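Local coordinates for protein transcriptional regulator (Bacillus halodurans, PDB 1Z4E) that probably works as an acyltransferase of the GNAT family, although it is named a transcriptional regulator, at residues A10-L15 with F46-K50; G68-F74 with A86-R92. All coordinates share one frame; numbering follows the deposited sequence.

Contact 1: residues A10-L15 with F46-K50; sequences ATEGDL and FKEIK
The Phe46 ring reaches from helix 40-51 into the loop that follows strand 6-9, and two oxygens of that loop, Glu12 OE2 and Ala10 O, come to its edge. Near the ring plane, Glu12 OE2 lies 3.5 Å from Phe46 CE2, and Ala10 O lies 4.1 Å from Phe46 CZ. The carboxylate of Glu12 is turned 66° against the ring, so the two flat groups do not stack. Thr11 C and Leu15 CD1 approach obliquely, the latter 4.1 Å from Phe46 CD1. With CG anti to the backbone N (chi1 -176°), Phe46 carries its ring away from its own helix and against the loop. In this GNAT fold the helix covers the sheet beside helix 15-24, and the ring also packs on Leu57 and Met18. Replacing Phe46 by an alanine would probably open a gap beside the Thr11 carbonyl carbon and leave Leu15 CD1 without its aromatic neighbour. One turn further on, the extended chain of Lys50 crosses that of Glu12 at about a right angle. Lys50 NZ bonds to the syn lone pair of Glu12 OE2 at 2.6 Å, a salt bridge in an exposed position. The loop is also braced from within: Thr11 N donates to Asp14 OD2 on its anti side at 2.8 Å, 35° out of the carboxylate plane, while Arg8 forms a salt bridge with the same oxygen.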
ATOM      1  N   ALA A  10      -2.961  18.940  -3.204  1.00 15.94           N
ATOM      2  CA  ALA A  10      -2.023  19.674  -4.045  1.00 14.25           C
ATOM      3  C   ALA A  10      -2.631  19.976  -5.414  1.00 17.83           C
ATOM      4  O   ALA A  10      -3.584  19.322  -5.837  1.00 17.86           O
ATOM      5  CB  ALA A  10      -0.735  18.856  -4.218  1.00 17.43           C
ATOM      6  N   THR A  11      -2.095  20.984  -6.096  1.00 15.30           N
ATOM      7  CA  THR A  11      -2.550  21.310  -7.451  1.00 14.97           C
ATOM      8  C   THR A  11      -1.280  21.385  -8.307  1.00 16.30           C
ATOM      9  O   THR A  11      -0.174  21.227  -7.788  1.00 11.99           O
ATOM     10  CB  THR A  11      -3.294  22.670  -7.518  1.00 24.40           C
ATOM     11  OG1 THR A  11      -2.373  23.736  -7.276  1.00 25.85           O
ATOM     12  CG2 THR A  11      -4.414  22.723  -6.479  1.00 22.00           C
ATOM     13  N   GLU A  12      -1.434  21.616  -9.608  1.00 17.17           N
ATOM     14  CA  GLU A  12      -0.286  21.696 -10.502  1.00 16.81           C
ATOM     15  C   GLU A  12       0.712  22.764 -10.065  1.00 15.12           C
ATOM     16  O   GLU A  12       1.923  22.628 -10.279  1.00 16.31           O
ATOM     17  CB  GLU A  12      -0.749  21.975 -11.935  1.00 14.45           C
ATOM     18  CG  GLU A  12      -1.516  20.817 -12.578  1.00 17.50           C
ATOM     19  CD  GLU A  12      -2.962  20.725 -12.118  1.00 19.28           C
ATOM     20  OE1 GLU A  12      -3.412  21.595 -11.333  1.00 16.20           O
ATOM     21  OE2 GLU A  12      -3.652  19.783 -12.549  1.00 19.87           O
ATOM     22  N   GLY A  13       0.200  23.817  -9.439  1.00 15.20           N
ATOM     23  CA  GLY A  13       1.052  24.894  -8.975  1.00 14.82           C
ATOM     24  C   GLY A  13       2.033  24.509  -7.876  1.00 16.93           C
ATOM     25  O   GLY A  13       3.000  25.233  -7.629  1.00 13.06           O
ATOM     26  N   ASP A  14       1.797  23.375  -7.218  1.00 16.31           N
ATOM     27  CA  ASP A  14       2.671  22.916  -6.136  1.00 17.53           C
ATOM     28  C   ASP A  14       3.702  21.904  -6.616  1.00 16.91           C
ATOM     29  O   ASP A  14       4.661  21.595  -5.897  1.00 15.43           O
ATOM     30  CB  ASP A  14       1.851  22.233  -5.032  1.00 12.04           C
ATOM     31  CG  ASP A  14       0.701  23.077  -4.542  1.00 13.93           C
ATOM     32  OD1 ASP A  14       0.913  24.279  -4.286  1.00 13.66           O
ATOM     33  OD2 ASP A  14      -0.415  22.534  -4.397  1.00 12.74           O
ATOM     34  N   LEU A  15       3.500  21.384  -7.821  1.00 18.22           N
ATOM     35  CA  LEU A  15       4.372  20.341  -8.352  1.00 18.74           C
ATOM     36  C   LEU A  15       5.858  20.638  -8.311  1.00 19.54           C
ATOM     37  O   LEU A  15       6.644  19.784  -7.912  1.00 19.55           O
ATOM     38  CB  LEU A  15       3.966  19.978  -9.783  1.00 18.65           C
ATOM     39  CG  LEU A  15       4.615  18.696 -10.322  1.00 17.34           C
ATOM     40  CD1 LEU A  15       4.328  17.522  -9.384  1.00 15.03           C
ATOM     41  CD2 LEU A  15       4.072  18.400 -11.715  1.00 15.61           C
ATOM     42  N   PHE A  46       1.410  12.814 -11.755  1.00 13.68           N
ATOM     43  CA  PHE A  46       0.515  13.779 -11.127  1.00 13.96           C
ATOM     44  C   PHE A  46      -0.876  13.711 -11.732  1.00 15.02           C
ATOM     45  O   PHE A  46      -1.872  13.725 -11.010  1.00 13.12           O
ATOM     46  CB  PHE A  46       1.043  15.214 -11.263  1.00 14.54           C
ATOM     47  CG  PHE A  46       0.200  16.228 -10.540  1.00 19.55           C
ATOM     48  CD1 PHE A  46       0.384  16.461  -9.177  1.00 19.63           C
ATOM     49  CD2 PHE A  46      -0.832  16.893 -11.202  1.00 16.59           C
ATOM     50  CE1 PHE A  46      -0.450  17.340  -8.479  1.00 21.76           C
ATOM     51  CE2 PHE A  46      -1.675  17.774 -10.512  1.00 13.95           C
ATOM     52  CZ  PHE A  46      -1.484  17.997  -9.148  1.00 23.37           C
ATOM     53  N   LYS A  47      -0.944  13.648 -13.061  1.00 14.56           N
ATOM     54  CA  LYS A  47      -2.223  13.579 -13.761  1.00 18.59           C
ATOM     55  C   LYS A  47      -3.010  12.318 -13.405  1.00 16.36           C
ATOM     56  O   LYS A  47      -4.227  12.371 -13.221  1.00 18.39           O
ATOM     57  CB  LYS A  47      -2.006  13.638 -15.278  1.00 19.71           C
ATOM     58  CG  LYS A  47      -1.500  14.986 -15.796  1.00 21.40           C
ATOM     59  CD  LYS A  47      -1.376  14.966 -17.323  1.00 24.70           C
ATOM     60  CE  LYS A  47      -0.913  16.308 -17.878  1.00 28.95           C
ATOM     61  NZ  LYS A  47      -0.780  16.259 -19.362  1.00 30.52           N
ATOM     62  N   GLU A  48      -2.317  11.186 -13.319  1.00 16.25           N
ATOM     63  CA  GLU A  48      -2.973   9.923 -12.979  1.00 19.04           C
ATOM     64  C   GLU A  48      -3.537   9.992 -11.560  1.00 17.49           C
ATOM     65  O   GLU A  48      -4.660   9.558 -11.306  1.00 16.56           O
ATOM     66  CB  GLU A  48      -1.980   8.763 -13.084  1.00 26.56           C
ATOM     67  CG  GLU A  48      -1.434   8.545 -14.487  1.00 26.98           C
ATOM     68  CD  GLU A  48      -2.525   8.213 -15.488  1.00 42.51           C
ATOM     69  OE1 GLU A  48      -3.206   7.180 -15.308  1.00 45.10           O
ATOM     70  OE2 GLU A  48      -2.704   8.991 -16.453  1.00 46.22           O
ATOM     71  N   ILE A  49      -2.754  10.555 -10.645  1.00 14.89           N
ATOM     72  CA  ILE A  49      -3.171  10.698  -9.255  1.00 14.83           C
ATOM     73  C   ILE A  49      -4.383  11.627  -9.170  1.00 15.26           C
ATOM     74  O   ILE A  49      -5.370  11.329  -8.488  1.00 16.10           O
ATOM     75  CB  ILE A  49      -2.014  11.282  -8.402  1.00 14.82           C
ATOM     76  CG1 ILE A  49      -0.879  10.252  -8.305  1.00 18.11           C
ATOM     77  CG2 ILE A  49      -2.519  11.679  -7.018  1.00 15.77           C
ATOM     78  CD1 ILE A  49       0.409  10.792  -7.684  1.00 23.70           C
ATOM     79  N   LYS A  50      -4.312  12.744  -9.888  1.00 15.62           N
ATOM     80  CA  LYS A  50      -5.389  13.728  -9.883  1.00 16.54           C
ATOM     81  C   LYS A  50      -6.733  13.163 -10.333  1.00 17.71           C
ATOM     82  O   LYS A  50      -7.758  13.445  -9.718  1.00 20.36           O
ATOM     83  CB  LYS A  50      -5.020  14.923 -10.777  1.00 20.00           C
ATOM     84  CG  LYS A  50      -6.059  16.037 -10.793  1.00 23.29           C
ATOM     85  CD  LYS A  50      -5.682  17.146 -11.767  1.00 21.59           C
ATOM     86  CE  LYS A  50      -6.677  18.301 -11.708  1.00 25.95           C
ATOM     87  NZ  LYS A  50      -6.249  19.448 -12.570  1.00 21.91           N
TER

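Contact 2: residues G68-F74 with A86-R92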
ATOM      1  N   GLY A  68       5.446  20.774   3.569  1.00 14.52           N
ATOM      2  CA  GLY A  68       5.262  19.362   3.844  1.00 13.38           C
ATOM      3  C   GLY A  68       4.371  18.717   2.803  1.00 13.41           C
ATOM      4  O   GLY A  68       3.564  19.390   2.166  1.00 13.18           O
ATOM      5  N   MET A  69       4.514  17.409   2.626  1.00 13.63           N
ATOM      6  CA  MET A  69       3.712  16.693   1.643  1.00 14.51           C
ATOM      7  C   MET A  69       3.618  15.210   1.981  1.00 11.37           C
ATOM      8  O   MET A  69       4.415  14.682   2.755  1.00 14.81           O
ATOM      9  CB  MET A  69       4.346  16.835   0.241  1.00  6.09           C
ATOM     10  CG  MET A  69       5.710  16.132   0.101  1.00  6.03           C
ATOM     11  SD  MET A  69       6.618  16.388  -1.486  1.00  6.45           S
ATOM     12  CE  MET A  69       5.733  15.265  -2.539  1.00 10.89           C
ATOM     13  N   LEU A  70       2.630  14.549   1.389  1.00 13.20           N
ATOM     14  CA  LEU A  70       2.461  13.111   1.534  1.00 14.77           C
ATOM     15  C   LEU A  70       1.437  12.680   0.502  1.00 16.33           C
ATOM     16  O   LEU A  70       0.700  13.509  -0.048  1.00 14.78           O
ATOM     17  CB  LEU A  70       1.977  12.726   2.944  1.00 11.61           C
ATOM     18  CG  LEU A  70       0.581  13.143   3.435  1.00 14.85           C
ATOM     19  CD1 LEU A  70      -0.507  12.384   2.676  1.00 13.44           C
ATOM     20  CD2 LEU A  70       0.464  12.845   4.915  1.00 12.88           C
ATOM     21  N   GLN A  71       1.411  11.387   0.213  1.00 14.62           N
ATOM     22  CA  GLN A  71       0.421  10.856  -0.706  1.00 16.10           C
ATOM     23  C   GLN A  71      -0.380   9.877   0.128  1.00 14.64           C
ATOM     24  O   GLN A  71       0.167   9.217   1.014  1.00 13.95           O
ATOM     25  CB  GLN A  71       1.069  10.126  -1.884  1.00 14.59           C
ATOM     26  CG  GLN A  71       0.050   9.757  -2.972  1.00 18.97           C
ATOM     27  CD  GLN A  71       0.680   9.115  -4.199  1.00 20.94           C
ATOM     28  OE1 GLN A  71       1.840   9.370  -4.520  1.00 14.95           O
ATOM     29  NE2 GLN A  71      -0.092   8.297  -4.906  1.00 18.89           N
ATOM     30  N   VAL A  72      -1.679   9.801  -0.122  1.00 16.46           N
ATOM     31  CA  VAL A  72      -2.517   8.873   0.614  1.00 15.54           C
ATOM     32  C   VAL A  72      -3.450   8.196  -0.385  1.00 17.29           C
ATOM     33  O   VAL A  72      -3.995   8.848  -1.287  1.00 15.48           O
ATOM     34  CB  VAL A  72      -3.311   9.596   1.730  1.00 17.98           C
ATOM     35  CG1 VAL A  72      -4.263  10.619   1.125  1.00 16.26           C
ATOM     36  CG2 VAL A  72      -4.068   8.574   2.581  1.00 16.68           C
ATOM     37  N   THR A  73      -3.591   6.881  -0.245  1.00 12.09           N
ATOM     38  CA  THR A  73      -4.430   6.084  -1.133  1.00 15.13           C
ATOM     39  C   THR A  73      -5.445   5.289  -0.311  1.00 15.07           C
ATOM     40  O   THR A  73      -5.081   4.620   0.662  1.00 13.79           O
ATOM     41  CB  THR A  73      -3.576   5.095  -1.950  1.00 20.71           C
ATOM     42  OG1 THR A  73      -3.077   4.071  -1.082  1.00 36.99           O
ATOM     43  CG2 THR A  73      -2.393   5.802  -2.572  1.00 14.23           C
ATOM     44  N   PHE A  74      -6.713   5.373  -0.707  1.00 13.50           N
ATOM     45  CA  PHE A  74      -7.805   4.684  -0.022  1.00 12.98           C
ATOM     46  C   PHE A  74      -8.179   3.505  -0.902  1.00 11.45           C
ATOM     47  O   PHE A  74      -8.565   3.689  -2.055  1.00 13.00           O
ATOM     48  CB  PHE A  74      -8.989   5.636   0.137  1.00 16.36           C
ATOM     49  CG  PHE A  74      -8.615   6.951   0.750  1.00 19.91           C
ATOM     50  CD1 PHE A  74      -8.293   7.039   2.098  1.00 13.97           C
ATOM     51  CD2 PHE A  74      -8.550   8.101  -0.034  1.00 21.18           C
ATOM     52  CE1 PHE A  74      -7.906   8.259   2.662  1.00 16.25           C
ATOM     53  CE2 PHE A  74      -8.166   9.321   0.516  1.00 22.78           C
ATOM     54  CZ  PHE A  74      -7.842   9.402   1.865  1.00 16.14           C
ATOM     55  N   ALA A  86      -6.321   2.994   4.360  1.00 14.00           N
ATOM     56  CA  ALA A  86      -5.678   4.174   3.810  1.00 14.00           C
ATOM     57  C   ALA A  86      -4.179   3.917   3.955  1.00 14.58           C
ATOM     58  O   ALA A  86      -3.710   3.585   5.047  1.00 14.68           O
ATOM     59  CB  ALA A  86      -6.066   5.424   4.600  1.00 13.10           C
ATOM     60  N   THR A  87      -3.439   4.046   2.856  1.00 11.73           N
ATOM     61  CA  THR A  87      -1.992   3.862   2.888  1.00 12.73           C
ATOM     62  C   THR A  87      -1.336   5.214   2.623  1.00  9.82           C
ATOM     63  O   THR A  87      -1.608   5.866   1.605  1.00 12.85           O
ATOM     64  CB  THR A  87      -1.507   2.863   1.808  1.00 14.24           C
ATOM     65  OG1 THR A  87      -2.135   1.595   2.012  1.00 14.59           O
ATOM     66  CG2 THR A  87       0.003   2.684   1.878  1.00 13.65           C
ATOM     67  N   ILE A  88      -0.491   5.634   3.558  1.00 12.41           N
ATOM     68  CA  ILE A  88       0.239   6.890   3.446  1.00 11.73           C
ATOM     69  C   ILE A  88       1.613   6.565   2.892  1.00 13.36           C
ATOM     70  O   ILE A  88       2.238   5.588   3.314  1.00 12.14           O
ATOM     71  CB  ILE A  88       0.400   7.562   4.817  1.00 17.62           C
ATOM     72  CG1 ILE A  88      -0.968   8.020   5.324  1.00 20.18           C
ATOM     73  CG2 ILE A  88       1.367   8.738   4.713  1.00 17.99           C
ATOM     74  CD1 ILE A  88      -0.927   8.646   6.701  1.00 22.07           C
ATOM     75  N   GLU A  89       2.088   7.388   1.961  1.00 14.82           N
ATOM     76  CA  GLU A  89       3.387   7.161   1.337  1.00 18.06           C
ATOM     77  C   GLU A  89       4.192   8.444   1.162  1.00 19.05           C
ATOM     78  O   GLU A  89       3.647   9.486   0.800  1.00 16.63           O
ATOM     79  CB  GLU A  89       3.190   6.501  -0.033  1.00 21.49           C
ATOM     80  CG  GLU A  89       4.459   6.313  -0.858  1.00 16.22           C
ATOM     81  CD  GLU A  89       5.476   5.404  -0.182  1.00 18.68           C
ATOM     82  OE1 GLU A  89       5.072   4.364   0.371  1.00 20.22           O
ATOM     83  OE2 GLU A  89       6.682   5.727  -0.221  1.00 24.32           O
ATOM     84  N   GLY A  90       5.490   8.353   1.438  1.00 20.67           N
ATOM     85  CA  GLY A  90       6.386   9.484   1.274  1.00 23.56           C
ATOM     86  C   GLY A  90       6.042  10.770   1.999  1.00 18.43           C
ATOM     87  O   GLY A  90       5.847  11.809   1.372  1.00 23.24           O
ATOM     88  N   VAL A  91       5.961  10.700   3.321  1.00 21.76           N
ATOM     89  CA  VAL A  91       5.676  11.881   4.114  1.00 21.31           C
ATOM     90  C   VAL A  91       6.994  12.645   4.183  1.00 21.42           C
ATOM     91  O   VAL A  91       7.995  12.120   4.668  1.00 23.65           O
ATOM     92  CB  VAL A  91       5.229  11.507   5.539  1.00 18.50           C
ATOM     93  CG1 VAL A  91       5.011  12.770   6.366  1.00 19.43           C
ATOM     94  CG2 VAL A  91       3.941  10.698   5.478  1.00 18.27           C
ATOM     95  N   ARG A  92       7.000  13.869   3.677  1.00 20.37           N
ATOM     96  CA  ARG A  92       8.210  14.684   3.693  1.00 19.86           C
ATOM     97  C   ARG A  92       7.931  16.044   4.325  1.00 20.37           C
ATOM     98  O   ARG A  92       6.855  16.615   4.139  1.00 14.25           O
ATOM     99  CB  ARG A  92       8.721  14.891   2.262  1.00 17.92           C
ATOM    100  CG  ARG A  92       9.015  13.606   1.481  1.00 18.37           C
ATOM    101  CD  ARG A  92      10.359  12.983   1.869  1.00 19.70           C
ATOM    102  NE  ARG A  92      10.667  11.816   1.042  1.00 27.85           N
ATOM    103  CZ  ARG A  92      10.379  10.557   1.369  1.00 24.74           C
ATOM    104  NH1 ARG A  92       9.773  10.282   2.522  1.00 18.09           N
ATOM    105  NH2 ARG A  92      10.702   9.569   0.542  1.00 27.57           N
TER
HETATM  106  O   HOH W   1      -4.645   1.330   1.042  1.00 22.06           O
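Thr73 O is met by three groups: Thr87 N donates to it at 2.8 Å, Ala86 CA makes a CA-H...O contact at 3.2 Å, and a water adds a weak bond. That water also lies 2.7 Å from Thr87 OG1, which has a second partner in Gln123. A chi1 of 70° sets Thr73 OG1 between its own backbone N and carbonyl carbon, 3.5 Å from Thr87 CB; the two threonine side chains run side by side. The pairs Thr73-Thr87, Gln71-Glu89 and Met69-Arg92 each exchange two backbone bonds, as in an antiparallel sheet whose strands run 161° apart. Between the last two pairs the register slips by one, so that Gly90 and Val91 together face Leu70. Strand 84-93 is the fourth of the sheet, and this beta bulge is consistent with that of other GNAT proteins, where the fourth and fifth strands splay apart to admit acyl-CoA. Gly90 takes a positive phi, 56°, at the bulge, a backbone shape that glycine adopts readily. Leu70 CB lies 3.8 Å from Val91 CG2, the two side chains pointing the same way. Val72, Phe74, Ala86 and Ile88 share one face; Ala86 CB approaches Phe74 CD1 obliquely at 3.7 Å. Across the other face, Met69 CG lies 3.9 Å from Arg92 CB. There Gln71 NE2 bonds to Asn55 OD1 and to Pro76 O of the second subunit, while Glu89 makes a salt bridge with Arg85 of that subunit.

Overall arrangement
From the N terminus, the chain leaves strand 6-9, forms helix 15-24 and continues through helix 40-51, where contact 1 closes a loop of 30 residues that includes no strand. Only after strand 55-62 does contact 2 begin; it pairs the neighbouring strands 65-76 and 84-93, closing an 11-residue connection that contains the short helix 79-82. The two closures therefore follow in series, neither nested nor crossed. Contact 1 ties an edge of the fold to its helical cover, and contact 2 lies near the centre of the chain. Their centres are about 14 Å apart, yet Ile49 CD1 packs 3.8 Å from Gln71 OE1, and Pro76 of the second subunit reaches both residues.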